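Local atomic coordinates of secreted protein (Streptomyces lividans TK24, PDB entry 5LXZ), a protein that probably acts as a mononuclear copper-radical oxidase of the galactose oxidase family, oxidising a substrate at a copper-tyrosyl radical site. Residues Y407-L419 against R458-L472. The protein carries 1 engineered substitution. Residues are numbered along the deposited sequence; the frame is centred on the assembly and turned at random.
Sequences YPQASILPDDSVL and RNYHSGSILLPDGRL. With CU (copper (II) ion), chain B; PO4 (phosphate ion), chain G.
Ser464 OG is gripped by three groups: Ser411 OG at 2.7 Å, one water that also takes the N-H of Ala410, and a second, more distant water that donates to Leu419 O. The two hydroxyls meet tip to tip between strands 409-412 and 462-466, innermost strands of neighbouring blades in the kelch propeller. These run almost parallel, 12° apart, with axes 6.2 Å from each other, and share no backbone ladder; serine suits the buried seam because it is small and can both give and accept. A third water joins Ser411 OG to Leu466 N. Toward the C-terminal ends of the two strands the seam turns apolar: Leu472 CD2 presses on Ser411 CB at 3.4 Å, tighter than usual, and lies 3.7 Å from Leu413 CD1. Toward their N-terminal ends, Gln409 bends at chi2 (93°) to bring OE1 to Arg458 NE at 3.2 Å. The bond leaves within the guanidinium plane but arrives above the carbonyl plane, and a water links OE1 to NH1 as well; Glu497 takes the arginine's NH2.

Nearer the copper, the Tyr407 ring lies flat over the Asn459-Tyr460 backbone, Tyr460 N sitting 3.4 Å above the ring centre. Tyr460 CB makes a CH-pi contact with the same face, 4.2 Å from the centroid, while the phenol's outer end is engaged by Arg428. A leucine in place of Tyr407 would probably strip this peptide of its flat cover and leave Arg428 without its hydroxyl partner. Tyr460 and His461 belong to the copper site with Tyr248 and His548, and His461 NE2 binds the metal at 2.0 Å. The contact thus passes from leucines through bridged hydroxyls to an aromatic platform, which probably helps position the copper-site backbone.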
loop_
_atom_site.group_PDB
_atom_site.type_symbol
_atom_site.label_atom_id
_atom_site.label_comp_id
_atom_site.label_asym_id
_atom_site.label_seq_id
_atom_site.Cartn_x
_atom_site.Cartn_y
_atom_site.Cartn_z
ATOM N N TYR A 407 0.211 2.490 -10.477
ATOM C CA TYR A 407 1.365 2.231 -9.622
ATOM C C TYR A 407 2.379 3.379 -9.466
ATOM O O TYR A 407 3.534 3.098 -9.207
ATOM C CB TYR A 407 2.155 0.967 -10.011
ATOM C CG TYR A 407 1.353 -0.175 -10.542
ATOM C CD1 TYR A 407 0.608 -1.013 -9.705
ATOM C CD2 TYR A 407 1.399 -0.478 -11.880
ATOM C CE1 TYR A 407 -0.115 -2.082 -10.213
ATOM C CE2 TYR A 407 0.663 -1.543 -12.368
ATOM C CZ TYR A 407 -0.047 -2.366 -11.524
ATOM O OH TYR A 407 -0.758 -3.448 -12.062
ATOM N N PRO A 408 2.002 4.651 -9.640
ATOM C CA PRO A 408 3.059 5.663 -9.486
ATOM C C PRO A 408 3.613 5.641 -8.086
ATOM O O PRO A 408 2.852 5.480 -7.089
ATOM C CB PRO A 408 2.324 6.992 -9.726
ATOM C CG PRO A 408 0.920 6.679 -9.305
ATOM C CD PRO A 408 0.667 5.246 -9.715
ATOM N N GLN A 409 4.941 5.752 -7.994
ATOM C CA GLN A 409 5.598 5.976 -6.693
ATOM C C GLN A 409 5.440 7.437 -6.319
ATOM O O GLN A 409 5.428 8.310 -7.193
ATOM C CB GLN A 409 7.064 5.599 -6.767
ATOM C CG GLN A 409 7.339 4.116 -6.982
ATOM C CD GLN A 409 7.515 3.712 -8.445
ATOM O OE1 GLN A 409 8.507 4.088 -9.078
ATOM N NE2 GLN A 409 6.580 2.957 -8.991
ATOM N N ALA A 410 5.298 7.749 -5.026
ATOM C CA ALA A 410 5.096 9.092 -4.562
ATOM C C ALA A 410 5.660 9.283 -3.190
ATOM O O ALA A 410 5.217 8.608 -2.249
ATOM C CB ALA A 410 3.652 9.513 -4.641
ATOM N N SER A 411 6.684 10.122 -3.069
ATOM C CA SER A 411 7.391 10.325 -1.809
ATOM C C SER A 411 7.489 11.808 -1.511
ATOM O O SER A 411 7.894 12.586 -2.378
ATOM C CB SER A 411 8.804 9.741 -1.895
ATOM O OG SER A 411 8.813 8.321 -1.634
ATOM N N ILE A 412 7.135 12.207 -0.302
ATOM C CA ILE A 412 7.297 13.579 0.166
ATOM C C ILE A 412 8.778 13.878 0.376
ATOM O O ILE A 412 9.517 13.054 0.926
ATOM C CB ILE A 412 6.574 13.775 1.494
ATOM C CG1 ILE A 412 5.060 13.525 1.332
ATOM C CG2 ILE A 412 6.833 15.155 2.051
ATOM C CD1 ILE A 412 4.374 13.428 2.680
ATOM N N LEU A 413 9.242 15.032 -0.109
ATOM C CA LEU A 413 10.612 15.487 0.112
ATOM C C LEU A 413 10.649 16.620 1.133
ATOM O O LEU A 413 9.643 17.301 1.345
ATOM C CB LEU A 413 11.210 16.014 -1.210
ATOM C CG LEU A 413 11.850 14.950 -2.122
ATOM C CD1 LEU A 413 11.062 13.714 -2.360
ATOM C CD2 LEU A 413 12.285 15.591 -3.447
ATOM N N PRO A 414 11.829 16.863 1.717
ATOM C CA PRO A 414 11.935 17.858 2.790
ATOM C C PRO A 414 11.786 19.325 2.427
ATOM O O PRO A 414 11.667 20.163 3.337
ATOM C CB PRO A 414 13.295 17.567 3.416
ATOM C CG PRO A 414 14.043 16.881 2.385
ATOM C CD PRO A 414 13.062 16.082 1.582
ATOM N N ASP A 415 11.749 19.632 1.141
ATOM C CA ASP A 415 11.485 20.983 0.682
ATOM C C ASP A 415 10.005 21.240 0.372
ATOM O O ASP A 415 9.666 22.271 -0.198
ATOM C CB ASP A 415 12.356 21.319 -0.525
ATOM C CG ASP A 415 12.040 20.478 -1.731
ATOM O OD1 ASP A 415 11.284 19.484 -1.624
ATOM O OD2 ASP A 415 12.536 20.803 -2.823
ATOM N N ASP A 416 9.135 20.275 0.710
ATOM C CA ASP A 416 7.681 20.317 0.450
ATOM C C ASP A 416 7.291 19.910 -0.956
ATOM O O ASP A 416 6.079 19.883 -1.278
ATOM C CB ASP A 416 7.002 21.619 0.823
ATOM C CG ASP A 416 7.157 21.975 2.261
ATOM O OD1 ASP A 416 7.283 21.083 3.119
ATOM O OD2 ASP A 416 7.100 23.192 2.587
ATOM N N SER A 417 8.245 19.556 -1.795
ATOM C CA SER A 417 7.913 18.882 -3.037
ATOM C C SER A 417 7.536 17.420 -2.806
ATOM O O SER A 417 7.817 16.853 -1.756
ATOM C CB SER A 417 9.042 19.029 -4.059
ATOM O OG SER A 417 10.170 18.270 -3.767
ATOM N N VAL A 418 6.831 16.861 -3.771
ATOM C CA VAL A 418 6.499 15.451 -3.790
ATOM C C VAL A 418 7.051 14.853 -5.073
ATOM O O VAL A 418 6.705 15.277 -6.159
ATOM C CB VAL A 418 4.992 15.200 -3.701
ATOM C CG1 VAL A 418 4.702 13.690 -3.670
ATOM C CG2 VAL A 418 4.423 15.858 -2.452
ATOM N N LEU A 419 7.892 13.865 -4.964
ATOM C CA LEU A 419 8.422 13.138 -6.104
ATOM C C LEU A 419 7.445 12.093 -6.566
ATOM O O LEU A 419 7.132 11.183 -5.781
ATOM C CB LEU A 419 9.767 12.504 -5.775
ATOM C CG LEU A 419 10.460 11.688 -6.848
ATOM C CD1 LEU A 419 10.820 12.523 -8.057
ATOM C CD2 LEU A 419 11.679 10.971 -6.266
ATOM N N ARG A 458 9.190 0.635 -13.044
ATOM C CA ARG A 458 8.568 0.187 -11.776
ATOM C C ARG A 458 7.047 0.188 -11.906
ATOM O O ARG A 458 6.454 1.247 -12.052
ATOM C CB ARG A 458 9.043 1.068 -10.605
ATOM C CG ARG A 458 10.394 0.589 -10.004
ATOM C CD ARG A 458 10.873 1.432 -8.862
ATOM N NE ARG A 458 11.333 2.703 -9.356
ATOM C CZ ARG A 458 12.550 2.920 -9.837
ATOM N NH1 ARG A 458 12.848 4.134 -10.236
ATOM N NH2 ARG A 458 13.453 1.936 -9.923
ATOM N N ASN A 459 6.428 -0.995 -11.878
ATOM C CA ASN A 459 4.973 -1.128 -11.970
ATOM C C ASN A 459 4.477 -1.767 -10.681
ATOM O O ASN A 459 4.765 -1.215 -9.612
ATOM C CB ASN A 459 4.480 -1.701 -13.329
ATOM C CG ASN A 459 4.919 -3.136 -13.617
ATOM O OD1 ASN A 459 4.359 -4.107 -13.095
ATOM N ND2 ASN A 459 5.923 -3.282 -14.499
ATOM N N TYR A 460 3.740 -2.858 -10.770
ATOM C CA TYR A 460 3.245 -3.617 -9.599
ATOM C C TYR A 460 4.371 -4.011 -8.687
ATOM O O TYR A 460 5.480 -4.295 -9.135
ATOM C CB TYR A 460 2.583 -4.873 -10.171
ATOM C CG TYR A 460 1.869 -5.776 -9.246
ATOM C CD1 TYR A 460 0.916 -5.264 -8.400
ATOM C CD2 TYR A 460 2.084 -7.136 -9.296
ATOM C CE1 TYR A 460 0.187 -6.111 -7.588
ATOM C CE2 TYR A 460 1.359 -7.998 -8.461
ATOM C CZ TYR A 460 0.435 -7.446 -7.627
ATOM O OH TYR A 460 -0.294 -8.283 -6.796
ATOM N N HIS A 461 4.117 -3.990 -7.371
ATOM C CA HIS A 461 5.102 -4.441 -6.389
ATOM C C HIS A 461 6.362 -3.599 -6.391
ATOM O O HIS A 461 7.463 -4.161 -6.303
ATOM C CB HIS A 461 5.437 -5.914 -6.576
ATOM C CG HIS A 461 4.346 -6.847 -6.157
ATOM N ND1 HIS A 461 4.316 -8.169 -6.536
ATOM C CD2 HIS A 461 3.279 -6.663 -5.341
ATOM C CE1 HIS A 461 3.268 -8.758 -6.003
ATOM N NE2 HIS A 461 2.631 -7.875 -5.266
ATOM N N SER A 462 6.187 -2.282 -6.420
ATOM C CA SER A 462 7.271 -1.309 -6.338
ATOM C C SER A 462 7.062 -0.394 -5.166
ATOM O O SER A 462 6.053 -0.512 -4.403
ATOM C CB SER A 462 7.350 -0.476 -7.621
ATOM O OG SER A 462 7.447 -1.288 -8.756
ATOM N N GLY A 463 8.022 0.520 -4.954
ATOM C CA GLY A 463 7.810 1.550 -3.973
ATOM C C GLY A 463 8.987 2.482 -3.885
ATOM O O GLY A 463 9.950 2.321 -4.635
ATOM N N SER A 464 8.901 3.445 -2.967
ATOM C CA SER A 464 9.942 4.444 -2.802
ATOM C C SER A 464 10.002 4.901 -1.368
ATOM O O SER A 464 8.974 4.942 -0.663
ATOM C CB SER A 464 9.777 5.615 -3.754
ATOM O OG SER A 464 8.606 6.362 -3.497
ATOM N N ILE A 465 11.216 5.226 -0.930
ATOM C CA ILE A 465 11.504 5.601 0.450
ATOM C C ILE A 465 12.455 6.801 0.471
ATOM O O ILE A 465 13.568 6.714 -0.076
ATOM C CB ILE A 465 12.255 4.424 1.157
ATOM C CG1 ILE A 465 11.473 3.102 1.040
ATOM C CG2 ILE A 465 12.629 4.765 2.591
ATOM C CD1 ILE A 465 10.239 3.102 1.879
ATOM N N LEU A 466 12.050 7.862 1.156
ATOM C CA LEU A 466 12.961 8.974 1.462
ATOM C C LEU A 466 13.976 8.549 2.513
ATOM O O LEU A 466 13.618 7.965 3.530
ATOM C CB LEU A 466 12.183 10.162 1.992
ATOM C CG LEU A 466 12.964 11.392 2.479
ATOM C CD1 LEU A 466 13.739 12.049 1.333
ATOM C CD2 LEU A 466 12.064 12.400 3.195
ATOM N N LEU A 467 15.245 8.850 2.267
ATOM C CA LEU A 467 16.317 8.511 3.169
ATOM C C LEU A 467 16.744 9.734 3.985
ATOM O O LEU A 467 16.535 10.874 3.560
ATOM C CB LEU A 467 17.506 7.969 2.371
ATOM C CG LEU A 467 17.217 6.783 1.460
ATOM C CD1 LEU A 467 18.400 6.419 0.597
ATOM C CD2 LEU A 467 16.799 5.568 2.237
ATOM N N PRO A 468 17.460 9.504 5.097
ATOM C CA PRO A 468 17.902 10.615 5.946
ATOM C C PRO A 468 18.841 11.601 5.281
ATOM O O PRO A 468 18.888 12.752 5.687
ATOM C CB PRO A 468 18.524 9.903 7.153
ATOM C CG PRO A 468 17.776 8.610 7.239
ATOM C CD PRO A 468 17.586 8.206 5.806
ATOM N N ASP A 469 19.514 11.182 4.223
ATOM C CA ASP A 469 20.403 12.111 3.513
ATOM C C ASP A 469 19.693 12.944 2.486
ATOM O O ASP A 469 20.333 13.775 1.802
ATOM C CB ASP A 469 21.605 11.376 2.939
ATOM C CG ASP A 469 21.274 10.531 1.735
ATOM O OD1 ASP A 469 20.111 10.261 1.465
ATOM O OD2 ASP A 469 22.216 10.077 1.014
ATOM N N GLY A 470 18.375 12.774 2.336
ATOM C CA GLY A 470 17.587 13.515 1.361
ATOM C C GLY A 470 17.517 12.898 -0.034
ATOM O O GLY A 470 16.859 13.446 -0.906
ATOM N N ARG A 471 18.194 11.781 -0.247
ATOM C CA ARG A 471 18.018 10.996 -1.460
ATOM C C ARG A 471 16.924 9.995 -1.214
ATOM O O ARG A 471 16.451 9.843 -0.092
ATOM C CB ARG A 471 19.295 10.284 -1.841
ATOM C CG ARG A 471 20.432 11.256 -2.153
ATOM C CD ARG A 471 21.716 10.540 -2.559
ATOM N NE ARG A 471 22.741 11.507 -2.930
ATOM C CZ ARG A 471 23.510 12.174 -2.065
ATOM N NH1 ARG A 471 23.407 11.990 -0.755
ATOM N NH2 ARG A 471 24.367 13.075 -2.514
ATOM N N LEU A 472 16.513 9.338 -2.283
ATOM C CA LEU A 472 15.381 8.397 -2.231
ATOM C C LEU A 472 15.749 7.078 -2.845
ATOM O O LEU A 472 16.420 7.014 -3.881
ATOM C CB LEU A 472 14.187 8.979 -2.928
ATOM C CG LEU A 472 13.666 10.236 -2.245
ATOM C CD1 LEU A 472 14.101 11.501 -3.008
ATOM C CD2 LEU A 472 12.162 10.217 -2.084
HETATM CU CU CU B . 0.888 -8.066 -4.250
HETATM P P PO4 G . 25.863 14.466 0.595
HETATM O O1 PO4 G . 27.184 14.049 1.206
HETATM O O2 PO4 G . 24.827 13.431 1.072
HETATM O O3 PO4 G . 25.494 15.871 1.020
HETATM O O4 PO4 G . 25.959 14.520 -0.907
HETATM O O HOH W 1 10.300 5.340 -10.677
HETATM O O HOH W 2 5.984 5.458 -3.257
HETATM O O HOH W 3 9.164 8.260 1.115
HETATM O O HOH W 4 8.492 8.704 -5.711
HETATM O O HOH W 5 0.449 -10.112 -4.877
#